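Local coordinates for hypothetical protein PH1313 (Pyrococcus horikoshii, PDB 1VBK) that is of unknown function but, as a ThiI-like protein with a THUMP domain, probably binds RNA and ATP, at residues P107-A113 / Y148-I154; R114-F120 / I154-G159. All coordinates share one frame; numbering follows the deposited sequence.

Overall arrangement
Contacts 1 and 2 are consecutive lengths of one parallel strand pair in the THUMP domain, 108-115 beside 150-157. Their centres lie 18 Å apart, and Ile154 belongs to both. Contact 1 (107-113 with 148-154) holds five successive parallel bridges; contact 2 (114-120 with 154-159) adds the last two. There 116-120 leaves the strand as a loop but stays against the end of 154-159. Helices 84-102 and 124-138 touch side chains of both contacts. A bound (4R)-2-methylpentane-2,4-diol, probably from the crystallisation liquor, lies about 4 Å from the side chain of Val111 in contact 1. Each contact centre is about 24 Å from the centre of the chain.

Contact 1: P107-A113 / Y148-I154; sequences PKFRVTA and YDIEIGI
Tyr148 lays one ring face against the aliphatic part of Arg110, at the start of a parallel strand pair in the THUMP domain. Arg110 CG sits 3.9 Å from the Tyr148 ring centroid, almost straight above it, a CH-pi contact. The Arg110 chain then bends at chi3 (-70°), and its guanidinium stands 73° from the ring plane. Its NH2 donates to Val111 O in its own strand.

On the sheet face that carries Arg110 and Thr112, Glu151 reaches across to Thr112. With chi1 at 174° and the chain extended, its carboxylate is carried out to the Thr112 hydroxyl. Thr112 OG1 donates to Glu151 OE2 at 2.8 Å, meeting the oxygen on its anti side but 30° out of the carboxylate plane. Arg110 NE stays 4.5 Å from Glu151 OE2, so only the opposite charges are near each other. With an alanine here in place of Glu151, the Thr112 hydroxyl would probably lose its acceptor and the Arg110 charge this nearby carboxylate.

The other face is apolar: Phe109, Val111, Ala113, Ile150, Ile152 and Ile154. Val111 CG1 meets Ile154 CD1 at 3.9 Å, and Phe109 CB lies beside Ile150 CB. Helices 84-102 and 124-138 touch this face, with Phe95 edge-to-face on Phe109.

At the entry to the pair, Asp149 salt-bridges Lys104 through OD2. Its OD1 uses the anti lone pair to take Lys108 N at 2.9 Å, and Lys108 O accepts from both Asp149 N and Ile150 N.

Contact 2: R114-F120 / I154-G159; sequences RRITKEF and IEIMQG
Ile156 sets its CD1 methyl over one face of the Phe120 ring, toward the rim, 3.7 Å from Phe120 CD2. The two side chains cross at about a right angle. A chi1 of -161° turns the Phe120 ring in to meet that methyl, and the side chain also touches Ile87 and Ile127.

Ile116 packs on Met157, with Ile116 CB 3.9 Å from Met157 CB and the sulfur close to Ile116 CG2. Beyond it, polar side chains grip the turn that follows the second strand. Thr117 OG1 accepts from Gln158 N at 2.7 Å and donates to Glu119 OE1 at 2.6 Å, on the syn lone pair. Glu119 OE2 takes Gly159 N at 3.1 Å from above the carboxylate plane.

Arg115 NH1 donates to Phe120 O, in the guanidinium plane at its edge, tying the loop back to its strand. Glu155 lies on the sheet face opposite Ile156 and salt-bridges Arg7 and Arg50.

Arg114-Glu155 and Arg115-Ile156 are the last bridges; Ile156 O then takes weak hydrogen bonds from Ile116 N and Thr117 N. This is the C-terminal end of two parallel strands in the alpha/beta THUMP domain, with helices 84-102 and 124-138 against Ile154 and Ile156.

Contact 1: P107-A113 / Y148-I154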
loop_
_atom_site.group_PDB
_atom_site.type_symbol
_atom_site.label_atom_id
_atom_site.label_comp_id
_atom_site.label_asym_id
_atom_site.label_seq_id
_atom_site.Cartn_x
_atom_site.Cartn_y
_atom_site.Cartn_z
ATOM N N PRO A 107 19.475 -30.855 41.117
ATOM C CA PRO A 107 19.262 -30.367 39.752
ATOM C C PRO A 107 20.527 -29.789 39.116
ATOM O O PRO A 107 21.409 -29.271 39.810
ATOM C CB PRO A 107 18.172 -29.307 39.933
ATOM C CG PRO A 107 18.453 -28.767 41.325
ATOM C CD PRO A 107 18.721 -30.047 42.096
ATOM N N LYS A 108 20.618 -29.904 37.796
ATOM C CA LYS A 108 21.749 -29.350 37.055
ATOM C C LYS A 108 21.319 -27.942 36.640
ATOM O O LYS A 108 20.160 -27.737 36.264
ATOM C CB LYS A 108 22.039 -30.191 35.810
ATOM C CG LYS A 108 22.694 -31.543 36.097
ATOM C CD LYS A 108 22.728 -32.386 34.831
ATOM C CE LYS A 108 23.542 -33.657 35.009
ATOM N NZ LYS A 108 24.999 -33.371 35.081
ATOM N N PHE A 109 22.238 -26.981 36.701
ATOM C CA PHE A 109 21.899 -25.607 36.336
ATOM C C PHE A 109 23.058 -24.809 35.751
ATOM O O PHE A 109 24.210 -25.248 35.759
ATOM C CB PHE A 109 21.387 -24.844 37.568
ATOM C CG PHE A 109 22.488 -24.285 38.452
ATOM C CD1 PHE A 109 23.274 -25.125 39.237
ATOM C CD2 PHE A 109 22.731 -22.912 38.498
ATOM C CE1 PHE A 109 24.286 -24.605 40.057
ATOM C CE2 PHE A 109 23.739 -22.382 39.314
ATOM C CZ PHE A 109 24.517 -23.228 40.095
ATOM N N ARG A 110 22.726 -23.626 35.239
ATOM C CA ARG A 110 23.721 -22.705 34.716
ATOM C C ARG A 110 23.159 -21.312 34.923
ATOM O O ARG A 110 21.966 -21.147 35.169
ATOM C CB ARG A 110 23.987 -22.933 33.224
ATOM C CG ARG A 110 22.874 -22.492 32.281
ATOM C CD ARG A 110 23.467 -22.175 30.903
ATOM N NE ARG A 110 24.259 -20.952 30.974
ATOM C CZ ARG A 110 25.386 -20.736 30.302
ATOM N NH1 ARG A 110 25.874 -21.667 29.489
ATOM N NH2 ARG A 110 26.034 -19.587 30.458
ATOM N N VAL A 111 24.024 -20.315 34.857
ATOM C CA VAL A 111 23.598 -18.934 34.999
ATOM C C VAL A 111 23.974 -18.273 33.683
ATOM O O VAL A 111 25.057 -18.516 33.140
ATOM C CB VAL A 111 24.316 -18.209 36.170
ATOM C CG1 VAL A 111 23.825 -16.762 36.267
ATOM C CG2 VAL A 111 24.034 -18.932 37.491
ATOM N N THR A 112 23.065 -17.462 33.161
ATOM C CA THR A 112 23.295 -16.767 31.906
ATOM C C THR A 112 23.069 -15.292 32.195
ATOM O O THR A 112 21.966 -14.884 32.552
ATOM C CB THR A 112 22.313 -17.265 30.815
ATOM O OG1 THR A 112 22.483 -18.680 30.638
ATOM C CG2 THR A 112 22.575 -16.562 29.490
ATOM N N ALA A 113 24.122 -14.494 32.055
ATOM C CA ALA A 113 24.020 -13.073 32.337
ATOM C C ALA A 113 24.387 -12.219 31.146
ATOM O O ALA A 113 25.246 -12.586 30.342
ATOM C CB ALA A 113 24.910 -12.714 33.526
ATOM N N TYR A 148 20.901 -28.828 31.429
ATOM C CA TYR A 148 20.514 -28.294 32.726
ATOM C C TYR A 148 19.008 -28.309 32.926
ATOM O O TYR A 148 18.243 -28.133 31.972
ATOM C CB TYR A 148 21.036 -26.861 32.884
ATOM C CG TYR A 148 20.883 -26.002 31.640
ATOM C CD1 TYR A 148 21.870 -25.988 30.650
ATOM C CD2 TYR A 148 19.755 -25.208 31.455
ATOM C CE1 TYR A 148 21.734 -25.197 29.508
ATOM C CE2 TYR A 148 19.608 -24.416 30.317
ATOM C CZ TYR A 148 20.599 -24.415 29.352
ATOM O OH TYR A 148 20.450 -23.632 28.232
ATOM N N ASP A 149 18.593 -28.527 34.173
ATOM C CA ASP A 149 17.178 -28.538 34.531
ATOM C C ASP A 149 16.727 -27.101 34.768
ATOM O O ASP A 149 15.554 -26.768 34.605
ATOM C CB ASP A 149 16.939 -29.305 35.839
ATOM C CG ASP A 149 17.366 -30.754 35.761
ATOM O OD1 ASP A 149 18.385 -31.095 36.395
ATOM O OD2 ASP A 149 16.684 -31.543 35.066
ATOM N N ILE A 150 17.672 -26.261 35.174
ATOM C CA ILE A 150 17.373 -24.873 35.504
ATOM C C ILE A 150 18.367 -23.877 34.931
ATOM O O ILE A 150 19.575 -24.092 34.981
ATOM C CB ILE A 150 17.378 -24.676 37.036
ATOM C CG1 ILE A 150 16.318 -25.566 37.687
ATOM C CG2 ILE A 150 17.156 -23.204 37.383
ATOM C CD1 ILE A 150 16.475 -25.689 39.193
ATOM N N GLU A 151 17.852 -22.780 34.388
ATOM C CA GLU A 151 18.721 -21.733 33.883
ATOM C C GLU A 151 18.327 -20.440 34.575
ATOM O O GLU A 151 17.175 -20.024 34.505
ATOM C CB GLU A 151 18.584 -21.541 32.375
ATOM C CG GLU A 151 19.389 -20.342 31.884
ATOM C CD GLU A 151 19.138 -20.012 30.432
ATOM O OE1 GLU A 151 17.954 -19.902 30.046
ATOM O OE2 GLU A 151 20.125 -19.851 29.681
ATOM N N ILE A 152 19.277 -19.830 35.274
ATOM C CA ILE A 152 19.031 -18.562 35.944
ATOM C C ILE A 152 19.512 -17.499 34.964
ATOM O O ILE A 152 20.710 -17.399 34.693
ATOM C CB ILE A 152 19.848 -18.427 37.254
ATOM C CG1 ILE A 152 19.408 -19.494 38.265
ATOM C CG2 ILE A 152 19.671 -17.033 37.846
ATOM C CD1 ILE A 152 17.965 -19.361 38.735
ATOM N N GLY A 153 18.577 -16.720 34.425
ATOM C CA GLY A 153 18.937 -15.678 33.479
ATOM C C GLY A 153 18.976 -14.334 34.173
ATOM O O GLY A 153 18.143 -14.053 35.036
ATOM N N ILE A 154 19.937 -13.498 33.797
ATOM C CA ILE A 154 20.081 -12.185 34.411
ATOM C C ILE A 154 20.413 -11.131 33.363
ATOM O O ILE A 154 21.422 -11.235 32.669
ATOM C CB ILE A 154 21.214 -12.190 35.471
ATOM C CG1 ILE A 154 20.945 -13.274 36.520
ATOM C CG2 ILE A 154 21.331 -10.811 36.125
ATOM C CD1 ILE A 154 22.076 -13.456 37.532
#

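Contact 2: R114-F120 / I154-G159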
loop_
_atom_site.group_PDB
_atom_site.type_symbol
_atom_site.label_atom_id
_atom_site.label_comp_id
_atom_site.label_asym_id
_atom_site.label_seq_id
_atom_site.Cartn_x
_atom_site.Cartn_y
_atom_site.Cartn_z
ATOM N N ARG A 114 23.723 -11.073 31.041
ATOM C CA ARG A 114 23.979 -10.133 29.959
ATOM C C ARG A 114 23.923 -8.708 30.488
ATOM O O ARG A 114 22.974 -8.334 31.176
ATOM C CB ARG A 114 22.932 -10.284 28.848
ATOM C CG ARG A 114 23.053 -11.558 28.016
ATOM C CD ARG A 114 24.264 -11.507 27.086
ATOM N NE ARG A 114 24.397 -12.732 26.303
ATOM C CZ ARG A 114 24.806 -13.898 26.797
ATOM N NH1 ARG A 114 25.132 -14.003 28.078
ATOM N NH2 ARG A 114 24.876 -14.964 26.010
ATOM N N ARG A 115 24.952 -7.922 30.195
ATOM C CA ARG A 115 24.948 -6.525 30.606
ATOM C C ARG A 115 24.436 -5.767 29.395
ATOM O O ARG A 115 25.193 -5.491 28.465
ATOM C CB ARG A 115 26.355 -6.031 30.957
ATOM C CG ARG A 115 26.866 -6.484 32.317
ATOM C CD ARG A 115 28.095 -5.683 32.721
ATOM N NE ARG A 115 29.148 -5.769 31.714
ATOM C CZ ARG A 115 30.283 -5.082 31.754
ATOM N NH1 ARG A 115 30.524 -4.246 32.754
ATOM N NH2 ARG A 115 31.181 -5.238 30.790
ATOM N N ILE A 116 23.144 -5.463 29.383
ATOM C CA ILE A 116 22.620 -4.742 28.255
ATOM C C ILE A 116 23.276 -3.382 28.208
ATOM O O ILE A 116 23.775 -2.940 27.182
ATOM C CB ILE A 116 21.111 -4.590 28.447
ATOM C CG1 ILE A 116 20.461 -5.964 28.628
ATOM C CG2 ILE A 116 20.489 -3.936 27.200
ATOM C CD1 ILE A 116 20.758 -6.905 27.459
ATOM N N THR A 117 23.324 -2.691 29.343
ATOM C CA THR A 117 24.052 -1.432 29.433
ATOM C C THR A 117 25.288 -1.835 30.244
ATOM O O THR A 117 25.245 -2.830 30.969
ATOM C CB THR A 117 23.234 -0.322 30.148
ATOM O OG1 THR A 117 22.765 -0.791 31.415
ATOM C CG2 THR A 117 22.043 0.090 29.286
ATOM N N LYS A 118 26.378 -1.080 30.135
ATOM C CA LYS A 118 27.618 -1.461 30.814
ATOM C C LYS A 118 28.039 -0.778 32.113
ATOM O O LYS A 118 29.235 -0.737 32.412
ATOM C CB LYS A 118 28.784 -1.346 29.827
ATOM C CG LYS A 118 28.511 -1.940 28.454
ATOM C CD LYS A 118 28.238 -3.433 28.521
ATOM C CE LYS A 118 28.021 -4.009 27.129
ATOM N NZ LYS A 118 27.777 -5.476 27.171
ATOM N N GLU A 119 27.102 -0.265 32.904
ATOM C CA GLU A 119 27.507 0.397 34.139
ATOM C C GLU A 119 27.817 -0.546 35.311
ATOM O O GLU A 119 28.585 -0.187 36.206
ATOM C CB GLU A 119 26.469 1.453 34.565
ATOM C CG GLU A 119 25.154 0.933 35.132
ATOM C CD GLU A 119 24.285 0.248 34.094
ATOM O OE1 GLU A 119 24.317 0.679 32.918
ATOM O OE2 GLU A 119 23.562 -0.707 34.462
ATOM N N PHE A 120 27.241 -1.748 35.312
ATOM C CA PHE A 120 27.506 -2.693 36.398
ATOM C C PHE A 120 28.997 -3.035 36.377
ATOM O O PHE A 120 29.565 -3.284 35.315
ATOM C CB PHE A 120 26.674 -3.970 36.230
ATOM C CG PHE A 120 26.546 -4.781 37.491
ATOM C CD1 PHE A 120 25.853 -4.276 38.589
ATOM C CD2 PHE A 120 27.118 -6.044 37.588
ATOM C CE1 PHE A 120 25.730 -5.020 39.765
ATOM C CE2 PHE A 120 27.004 -6.799 38.758
ATOM C CZ PHE A 120 26.306 -6.284 39.850
ATOM N N ILE A 154 19.937 -13.498 33.797
ATOM C CA ILE A 154 20.081 -12.185 34.411
ATOM C C ILE A 154 20.413 -11.131 33.363
ATOM O O ILE A 154 21.422 -11.235 32.669
ATOM C CB ILE A 154 21.214 -12.190 35.471
ATOM C CG1 ILE A 154 20.945 -13.274 36.520
ATOM C CG2 ILE A 154 21.331 -10.811 36.125
ATOM C CD1 ILE A 154 22.076 -13.456 37.532
ATOM N N GLU A 155 19.554 -10.126 33.240
ATOM C CA GLU A 155 19.786 -9.052 32.294
ATOM C C GLU A 155 19.865 -7.753 33.080
ATOM O O GLU A 155 18.965 -7.434 33.858
ATOM C CB GLU A 155 18.656 -8.999 31.257
ATOM C CG GLU A 155 18.662 -10.198 30.312
ATOM C CD GLU A 155 17.661 -10.076 29.179
ATOM O OE1 GLU A 155 17.298 -8.937 28.821
ATOM O OE2 GLU A 155 17.255 -11.125 28.635
ATOM N N ILE A 156 20.955 -7.016 32.896
ATOM C CA ILE A 156 21.138 -5.756 33.605
ATOM C C ILE A 156 21.028 -4.596 32.626
ATOM O O ILE A 156 21.686 -4.573 31.590
ATOM C CB ILE A 156 22.502 -5.714 34.316
ATOM C CG1 ILE A 156 22.652 -6.965 35.188
ATOM C CG2 ILE A 156 22.603 -4.454 35.179
ATOM C CD1 ILE A 156 23.964 -7.047 35.927
ATOM N N MET A 157 20.192 -3.629 32.968
ATOM C CA MET A 157 19.968 -2.496 32.091
ATOM C C MET A 157 19.625 -1.255 32.898
ATOM O O MET A 157 18.669 -1.253 33.673
ATOM C CB MET A 157 18.832 -2.851 31.125
ATOM C CG MET A 157 18.399 -1.760 30.173
ATOM S SD MET A 157 17.289 -2.440 28.912
ATOM C CE MET A 157 15.792 -2.712 29.867
ATOM N N GLN A 158 20.426 -0.207 32.721
ATOM C CA GLN A 158 20.217 1.057 33.414
ATOM C C GLN A 158 19.935 0.924 34.909
ATOM O O GLN A 158 18.900 1.379 35.392
ATOM C CB GLN A 158 19.071 1.830 32.747
ATOM C CG GLN A 158 19.300 2.111 31.278
ATOM C CD GLN A 158 18.189 2.944 30.649
ATOM O OE1 GLN A 158 18.152 3.120 29.435
ATOM N NE2 GLN A 158 17.286 3.463 31.475
ATOM N N GLY A 159 20.852 0.292 35.638
ATOM C CA GLY A 159 20.689 0.150 37.079
ATOM C C GLY A 159 19.661 -0.841 37.599
ATOM O O GLY A 159 19.457 -0.943 38.814
#